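Local structure of phenylacetaldehyde dehydrogenase (Burkholderia cenocepacia, 4O5H) at residues 336-341 with 381-386; 31-36 with 67-72. The protein probably oxidises phenylacetaldehyde to phenylacetate using NAD+ as electron acceptor, as a member of the aldehyde dehydrogenase family. All blocks are in the same frame, centred on the assembly; numbering follows the deposited sequence.

How the interactions relate
Along the chain, interaction 2 (31-36 with 67-72) is complete before interaction 1 (336-341 with 381-386) opens. Their centres lie 46 Å apart, on opposite sides of the chain's centre, and the nearest atoms are about 33 Å apart, so neither can support the other directly. They share no helix, strand or sheet. Interaction 2 joins the N-terminal hairpin of strands 33-35 and 38-40 to helix 67-82, whereas interaction 1 joins helix 330-343 to strand 381-384 at one margin of the seven-stranded sheet. By comparison with the family, they probably belong to the cofactor-binding and catalytic domains respectively, each packing one helix against a peripheral strand.

Interaction 1 (336-341 with 381-386); sequences RVAKIA and RAAAGG
Ala341, whose methyl group meets Ala384, is fixed on its helix by a backbone bond from its N to Val337 O of 2.9 Å. No hydrogen bond crosses to 381-386; the evidence for contact is four alanine methyls and two backbone carbonyl oxygens. Ala384 CB lies 4.0 Å from Ala341 CB and also meets the methyl of Ala338, one helical turn earlier, while Ala338 O approaches Ala384 CB to 3.8 Å. From the helix side, Ala338 CB reaches Ala383 O at 3.6 Å, with Ala383 CB farther off at 4.3 Å. Two consecutive residues can both face the helix because Ala383 and Ala384 sit opposite Val400 in a classic beta bulge, in which Ala383 has a helix-like psi of -22°. The bulge lies on strand 381-384, which ends the seven-stranded sheet within this chain and runs antiparallel to strand 399-402. Because no side chain in the contact is larger than a methyl, the backbones come close, and the CA atoms of Ala338 and Ala384 are 5.3 Å apart. Val337 extends the packing onto Val400 itself. Another side of the same helix meets helix 298-310, where Ile340 touches Ala306 and Arg336 forms a salt bridge with Asp299.

Interaction 2 (31-36 with 67-72); sequences KQMLIG and ERDVQQ
The carboxylate of Asp69 presents one face to the methyl end of Met33: CE stands 4.1 Å from Asp69 CG, on a line only about 16° from the normal to the carboxylate plane. The two oxygens are engaged by the backbone, OD1 by Ala43 N and OD2 by Asp66 N. The second of these reaches back to the residue just before helix 67-82, and together the two bonds limit the carboxylate's rotation. Met33 CE also touches Asp69 CB at 4.0 Å; the thioether runs out extended and then turns at its last torsion (chi3 -77°), and the two side chains cross at about a right angle. The other flat group, the Gln72 amide, plays little part, since the chain bends at its second torsion and carries its end away from the strand. What Gln72 offers is its base: Ile35 CG2 lies 4.0 Å from Gln72 CB and equally close to the backbone carbonyl carbon, C, of Gln72. The longer branch of Ile35 stretches toward the preceding turn, bringing CD1 to 4.1 Å from Asp69 O. Met33 and Ile35, two apart on strand 33-35, thus meet Asp69 and Gln72, three apart on the helix, with segment axes 9.5 Å apart at 47°. Val70 points the other way, onto Ala244 and Leu248 of helix 241-250. A two-stranded antiparallel hairpin, strands 33-35 and 38-40, is therefore layered against the first turns of a helix, consistent with the N-terminal part of an aldehyde dehydrogenase cofactor-binding domain.

Interaction 1 (336-341 with 381-386)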
ATOM      1  N   ARG A 336       3.242 -41.061 -11.138  1.00 25.16           N
ATOM      2  CA  ARG A 336       3.207 -40.401 -12.436  1.00 24.23           C
ATOM      3  C   ARG A 336       4.064 -39.130 -12.485  1.00 22.31           C
ATOM      4  O   ARG A 336       4.741 -38.888 -13.480  1.00 20.86           O
ATOM      5  CB  ARG A 336       1.780 -40.072 -12.849  1.00 24.61           C
ATOM      6  CG  ARG A 336       0.945 -41.290 -13.217  1.00 26.57           C
ATOM      7  CD  ARG A 336      -0.528 -40.899 -13.234  1.00 27.15           C
ATOM      8  NE  ARG A 336      -1.371 -41.937 -13.797  1.00 28.59           N
ATOM      9  CZ  ARG A 336      -1.750 -43.026 -13.141  1.00 30.98           C
ATOM     10  NH1 ARG A 336      -1.362 -43.245 -11.881  1.00 31.87           N
ATOM     11  NH2 ARG A 336      -2.522 -43.917 -13.744  1.00 32.16           N
ATOM     12  N   VAL A 337       4.012 -38.321 -11.427  1.00 20.87           N
ATOM     13  CA  VAL A 337       4.827 -37.073 -11.372  1.00 20.03           C
ATOM     14  C   VAL A 337       6.334 -37.366 -11.411  1.00 20.10           C
ATOM     15  O   VAL A 337       7.082 -36.722 -12.120  1.00 20.40           O
ATOM     16  CB  VAL A 337       4.482 -36.266 -10.106  1.00 19.27           C
ATOM     17  CG1 VAL A 337       5.478 -35.162  -9.883  1.00 18.71           C
ATOM     18  CG2 VAL A 337       3.049 -35.723 -10.179  1.00 18.74           C
ATOM     19  N   ALA A 338       6.777 -38.377 -10.679  1.00 20.79           N
ATOM     20  CA  ALA A 338       8.184 -38.793 -10.729  1.00 21.05           C
ATOM     21  C   ALA A 338       8.611 -39.236 -12.132  1.00 21.42           C
ATOM     22  O   ALA A 338       9.735 -38.933 -12.571  1.00 21.30           O
ATOM     23  CB  ALA A 338       8.423 -39.911  -9.748  1.00 22.27           C
ATOM     24  N   LYS A 339       7.756 -39.997 -12.828  1.00 22.31           N
ATOM     25  CA  LYS A 339       8.069 -40.439 -14.203  1.00 22.96           C
ATOM     26  C   LYS A 339       8.208 -39.210 -15.102  1.00 22.46           C
ATOM     27  O   LYS A 339       9.115 -39.142 -15.913  1.00 22.50           O
ATOM     28  CB  LYS A 339       7.017 -41.416 -14.763  1.00 23.53           C
ATOM     29  N   ILE A 340       7.308 -38.232 -14.944  1.00 21.77           N
ATOM     30  CA  ILE A 340       7.367 -37.000 -15.731  1.00 21.59           C
ATOM     31  C   ILE A 340       8.680 -36.265 -15.438  1.00 20.55           C
ATOM     32  O   ILE A 340       9.391 -35.879 -16.353  1.00 19.99           O
ATOM     33  CB  ILE A 340       6.146 -36.085 -15.477  1.00 21.60           C
ATOM     34  CG1 ILE A 340       4.892 -36.738 -16.063  1.00 22.29           C
ATOM     35  CG2 ILE A 340       6.345 -34.694 -16.099  1.00 21.45           C
ATOM     36  CD1 ILE A 340       3.569 -36.247 -15.489  1.00 22.26           C
ATOM     37  N   ALA A 341       8.997 -36.092 -14.161  1.00 19.92           N
ATOM     38  CA  ALA A 341      10.210 -35.417 -13.771  1.00 19.86           C
ATOM     39  C   ALA A 341      11.470 -36.025 -14.404  1.00 20.52           C
ATOM     40  O   ALA A 341      12.333 -35.308 -14.933  1.00 20.15           O
ATOM     41  CB  ALA A 341      10.333 -35.430 -12.258  1.00 20.10           C
ATOM     42  N   ARG A 381      12.995 -38.286   1.227  1.00 25.16           N
ATOM     43  CA  ARG A 381      13.632 -39.037   0.178  1.00 26.55           C
ATOM     44  C   ARG A 381      13.173 -38.625  -1.192  1.00 25.32           C
ATOM     45  O   ARG A 381      12.053 -38.130  -1.362  1.00 23.37           O
ATOM     46  CB  ARG A 381      13.466 -40.536   0.384  1.00 29.77           C
ATOM     47  CG  ARG A 381      12.208 -41.142  -0.134  1.00 31.04           C
ATOM     48  CD  ARG A 381      12.124 -42.632   0.207  1.00 33.73           C
ATOM     49  NE  ARG A 381      10.713 -42.994   0.149  1.00 35.51           N
ATOM     50  CZ  ARG A 381      10.046 -43.202  -0.984  1.00 36.86           C
ATOM     51  NH1 ARG A 381      10.667 -43.159  -2.140  1.00 36.79           N
ATOM     52  NH2 ARG A 381       8.746 -43.472  -0.950  1.00 40.17           N
ATOM     53  N   ALA A 382      14.067 -38.819  -2.162  1.00 24.51           N
ATOM     54  CA  ALA A 382      13.802 -38.408  -3.530  1.00 24.19           C
ATOM     55  C   ALA A 382      13.092 -39.499  -4.315  1.00 24.00           C
ATOM     56  O   ALA A 382      13.607 -40.591  -4.497  1.00 24.87           O
ATOM     57  CB  ALA A 382      15.098 -38.045  -4.217  1.00 24.45           C
ATOM     58  N   ALA A 383      11.881 -39.217  -4.749  1.00 23.38           N
ATOM     59  CA  ALA A 383      11.183 -40.092  -5.667  1.00 23.48           C
ATOM     60  C   ALA A 383      11.696 -39.856  -7.070  1.00 23.16           C
ATOM     61  O   ALA A 383      11.503 -40.688  -7.956  1.00 23.26           O
ATOM     62  CB  ALA A 383       9.689 -39.824  -5.613  1.00 23.26           C
ATOM     63  N   ALA A 384      12.282 -38.681  -7.292  1.00 22.67           N
ATOM     64  CA  ALA A 384      12.948 -38.398  -8.547  1.00 22.52           C
ATOM     65  C   ALA A 384      14.018 -37.354  -8.309  1.00 22.41           C
ATOM     66  O   ALA A 384      13.850 -36.509  -7.445  1.00 22.53           O
ATOM     67  CB  ALA A 384      11.934 -37.925  -9.577  1.00 22.32           C
ATOM     68  N   GLY A 385      15.092 -37.404  -9.090  1.00 22.16           N
ATOM     69  CA  GLY A 385      16.118 -36.373  -9.076  1.00 22.91           C
ATOM     70  C   GLY A 385      17.008 -36.388  -7.850  1.00 23.95           C
ATOM     71  O   GLY A 385      17.301 -37.447  -7.329  1.00 24.00           O
ATOM     72  N   GLY A 386      17.407 -35.213  -7.388  1.00 24.93           N
ATOM     73  CA  GLY A 386      18.262 -35.068  -6.214  1.00 28.18           C
ATOM     74  C   GLY A 386      19.690 -34.482  -6.350  1.00 32.09           C
ATOM     75  O   GLY A 386      20.253 -33.902  -5.377  1.00 31.20           O
TER

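Interaction 2 (31-36 with 67-72)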
ATOM      1  N   LYS A  31      27.799  -2.171 -24.195  1.00 20.19           N
ATOM      2  CA  LYS A  31      26.487  -1.955 -23.537  1.00 19.90           C
ATOM      3  C   LYS A  31      26.614  -0.766 -22.626  1.00 19.48           C
ATOM      4  O   LYS A  31      27.612  -0.634 -21.908  1.00 18.69           O
ATOM      5  CB  LYS A  31      26.069  -3.141 -22.638  1.00 20.82           C
ATOM      6  CG  LYS A  31      26.183  -4.518 -23.265  1.00 22.57           C
ATOM      7  CD  LYS A  31      25.209  -4.755 -24.400  1.00 21.69           C
ATOM      8  CE  LYS A  31      25.438  -6.162 -24.893  1.00 21.48           C
ATOM      9  NZ  LYS A  31      26.803  -6.433 -25.448  1.00 21.85           N
ATOM     10  N   GLN A  32      25.548   0.011 -22.559  1.00 18.46           N
ATOM     11  CA  GLN A  32      25.477   1.167 -21.682  1.00 18.61           C
ATOM     12  C   GLN A  32      24.118   1.255 -20.980  1.00 16.21           C
ATOM     13  O   GLN A  32      23.150   0.636 -21.410  1.00 15.33           O
ATOM     14  CB  GLN A  32      25.710   2.413 -22.512  1.00 21.50           C
ATOM     15  CG  GLN A  32      27.087   2.446 -23.127  1.00 25.51           C
ATOM     16  CD  GLN A  32      27.353   3.733 -23.798  1.00 30.08           C
ATOM     17  OE1 GLN A  32      26.698   4.076 -24.787  1.00 36.76           O
ATOM     18  NE2 GLN A  32      28.299   4.496 -23.255  1.00 31.84           N
ATOM     19  N   MET A  33      24.066   2.053 -19.918  1.00 14.88           N
ATOM     20  CA  MET A  33      22.807   2.384 -19.241  1.00 14.14           C
ATOM     21  C   MET A  33      22.078   3.489 -20.010  1.00 13.73           C
ATOM     22  O   MET A  33      22.703   4.268 -20.701  1.00 14.03           O
ATOM     23  CB  MET A  33      23.079   2.920 -17.837  1.00 13.89           C
ATOM     24  CG  MET A  33      23.734   1.917 -16.956  1.00 13.97           C
ATOM     25  SD  MET A  33      24.012   2.511 -15.304  1.00 14.16           S
ATOM     26  CE  MET A  33      25.439   3.600 -15.462  1.00 15.56           C
ATOM     27  N   LEU A  34      20.781   3.609 -19.780  1.00 13.04           N
ATOM     28  CA  LEU A  34      19.994   4.704 -20.347  1.00 13.40           C
ATOM     29  C   LEU A  34      19.654   5.699 -19.247  1.00 13.12           C
ATOM     30  O   LEU A  34      18.842   5.388 -18.350  1.00 12.42           O
ATOM     31  CB  LEU A  34      18.717   4.149 -20.976  1.00 13.40           C
ATOM     32  CG  LEU A  34      17.744   5.196 -21.534  1.00 14.60           C
ATOM     33  CD1 LEU A  34      18.420   6.021 -22.602  1.00 15.51           C
ATOM     34  CD2 LEU A  34      16.511   4.534 -22.100  1.00 14.81           C
ATOM     35  N   ILE A  35      20.316   6.841 -19.265  1.00 13.25           N
ATOM     36  CA  ILE A  35      20.157   7.832 -18.215  1.00 13.94           C
ATOM     37  C   ILE A  35      19.778   9.161 -18.852  1.00 14.53           C
ATOM     38  O   ILE A  35      20.608   9.830 -19.482  1.00 14.79           O
ATOM     39  CB  ILE A  35      21.438   7.960 -17.368  1.00 14.45           C
ATOM     40  CG1 ILE A  35      21.686   6.622 -16.705  1.00 13.91           C
ATOM     41  CG2 ILE A  35      21.309   9.067 -16.314  1.00 15.08           C
ATOM     42  CD1 ILE A  35      22.928   6.536 -15.880  1.00 14.29           C
ATOM     43  N   GLY A  36      18.510   9.515 -18.725  1.00 14.43           N
ATOM     44  CA  GLY A  36      18.000  10.694 -19.395  1.00 15.44           C
ATOM     45  C   GLY A  36      18.162  10.560 -20.907  1.00 15.71           C
ATOM     46  O   GLY A  36      17.851   9.513 -21.475  1.00 14.53           O
ATOM     47  N   GLU A  67      25.657   4.714  -6.460  1.00 20.55           N
ATOM     48  CA  GLU A  67      24.698   5.691  -6.021  1.00 21.88           C
ATOM     49  C   GLU A  67      24.692   6.960  -6.895  1.00 20.84           C
ATOM     50  O   GLU A  67      23.618   7.542  -7.156  1.00 19.47           O
ATOM     51  CB  GLU A  67      24.993   6.037  -4.539  1.00 25.49           C
ATOM     52  CG  GLU A  67      23.885   6.828  -3.891  1.00 29.20           C
ATOM     53  CD  GLU A  67      23.955   6.816  -2.348  1.00 33.11           C
ATOM     54  OE1 GLU A  67      25.077   6.998  -1.814  1.00 37.35           O
ATOM     55  OE2 GLU A  67      22.881   6.653  -1.675  1.00 34.98           O
ATOM     56  N   ARG A  68      25.855   7.369  -7.390  1.00 20.47           N
ATOM     57  CA  ARG A  68      25.957   8.575  -8.234  1.00 21.47           C
ATOM     58  C   ARG A  68      25.146   8.388  -9.502  1.00 18.81           C
ATOM     59  O   ARG A  68      24.412   9.270  -9.918  1.00 17.76           O
ATOM     60  CB  ARG A  68      27.409   8.854  -8.674  1.00 23.80           C
ATOM     61  CG  ARG A  68      28.382   9.165  -7.568  1.00 27.34           C
ATOM     62  CD  ARG A  68      29.826   9.235  -8.101  1.00 30.78           C
ATOM     63  NE  ARG A  68      30.389   7.910  -8.347  1.00 32.01           N
ATOM     64  CZ  ARG A  68      31.623   7.678  -8.785  1.00 35.37           C
ATOM     65  NH1 ARG A  68      32.455   8.681  -9.069  1.00 37.87           N
ATOM     66  NH2 ARG A  68      32.039   6.430  -8.949  1.00 36.97           N
ATOM     67  N   ASP A  69      25.294   7.226 -10.122  1.00 17.00           N
ATOM     68  CA  ASP A  69      24.591   6.961 -11.376  1.00 15.73           C
ATOM     69  C   ASP A  69      23.076   6.879 -11.133  1.00 14.25           C
ATOM     70  O   ASP A  69      22.267   7.377 -11.927  1.00 13.74           O
ATOM     71  CB  ASP A  69      25.113   5.673 -12.045  1.00 15.29           C
ATOM     72  CG  ASP A  69      26.633   5.661 -12.161  1.00 16.59           C
ATOM     73  OD1 ASP A  69      27.203   6.551 -12.852  1.00 17.08           O
ATOM     74  OD2 ASP A  69      27.263   4.798 -11.534  1.00 16.54           O
ATOM     75  N   VAL A  70      22.699   6.243 -10.054  1.00 13.98           N
ATOM     76  CA  VAL A  70      21.265   6.107  -9.713  1.00 13.51           C
ATOM     77  C   VAL A  70      20.667   7.487  -9.460  1.00 13.63           C
ATOM     78  O   VAL A  70      19.596   7.782  -9.962  1.00 12.82           O
ATOM     79  CB  VAL A  70      21.039   5.208  -8.506  1.00 13.73           C
ATOM     80  CG1 VAL A  70      19.576   5.244  -8.063  1.00 13.60           C
ATOM     81  CG2 VAL A  70      21.434   3.783  -8.828  1.00 13.59           C
ATOM     82  N   GLN A  71      21.369   8.313  -8.698  1.00 14.78           N
ATOM     83  CA  GLN A  71      20.926   9.698  -8.470  1.00 15.75           C
ATOM     84  C   GLN A  71      20.750  10.481  -9.767  1.00 15.04           C
ATOM     85  O   GLN A  71      19.798  11.218  -9.899  1.00 14.61           O
ATOM     86  CB  GLN A  71      21.880  10.437  -7.562  1.00 17.78           C
ATOM     87  CG  GLN A  71      21.724   9.972  -6.115  1.00 19.47           C
ATOM     88  CD  GLN A  71      22.863  10.389  -5.243  1.00 21.93           C
ATOM     89  OE1 GLN A  71      23.870  10.929  -5.697  1.00 23.37           O
ATOM     90  NE2 GLN A  71      22.714  10.148  -3.971  1.00 24.45           N
ATOM     91  N   GLN A  72      21.637  10.292 -10.733  1.00 15.32           N
ATOM     92  CA  GLN A  72      21.467  10.945 -12.056  1.00 15.72           C
ATOM     93  C   GLN A  72      20.217  10.476 -12.780  1.00 13.53           C
ATOM     94  O   GLN A  72      19.537  11.257 -13.431  1.00 13.41           O
ATOM     95  CB  GLN A  72      22.668  10.740 -12.966  1.00 17.63           C
ATOM     96  CG  GLN A  72      23.891  11.415 -12.417  1.00 21.72           C
ATOM     97  CD  GLN A  72      23.829  12.934 -12.473  1.00 24.74           C
ATOM     98  OE1 GLN A  72      23.065  13.539 -13.251  1.00 31.39           O
ATOM     99  NE2 GLN A  72      24.571  13.559 -11.600  1.00 28.56           N
TER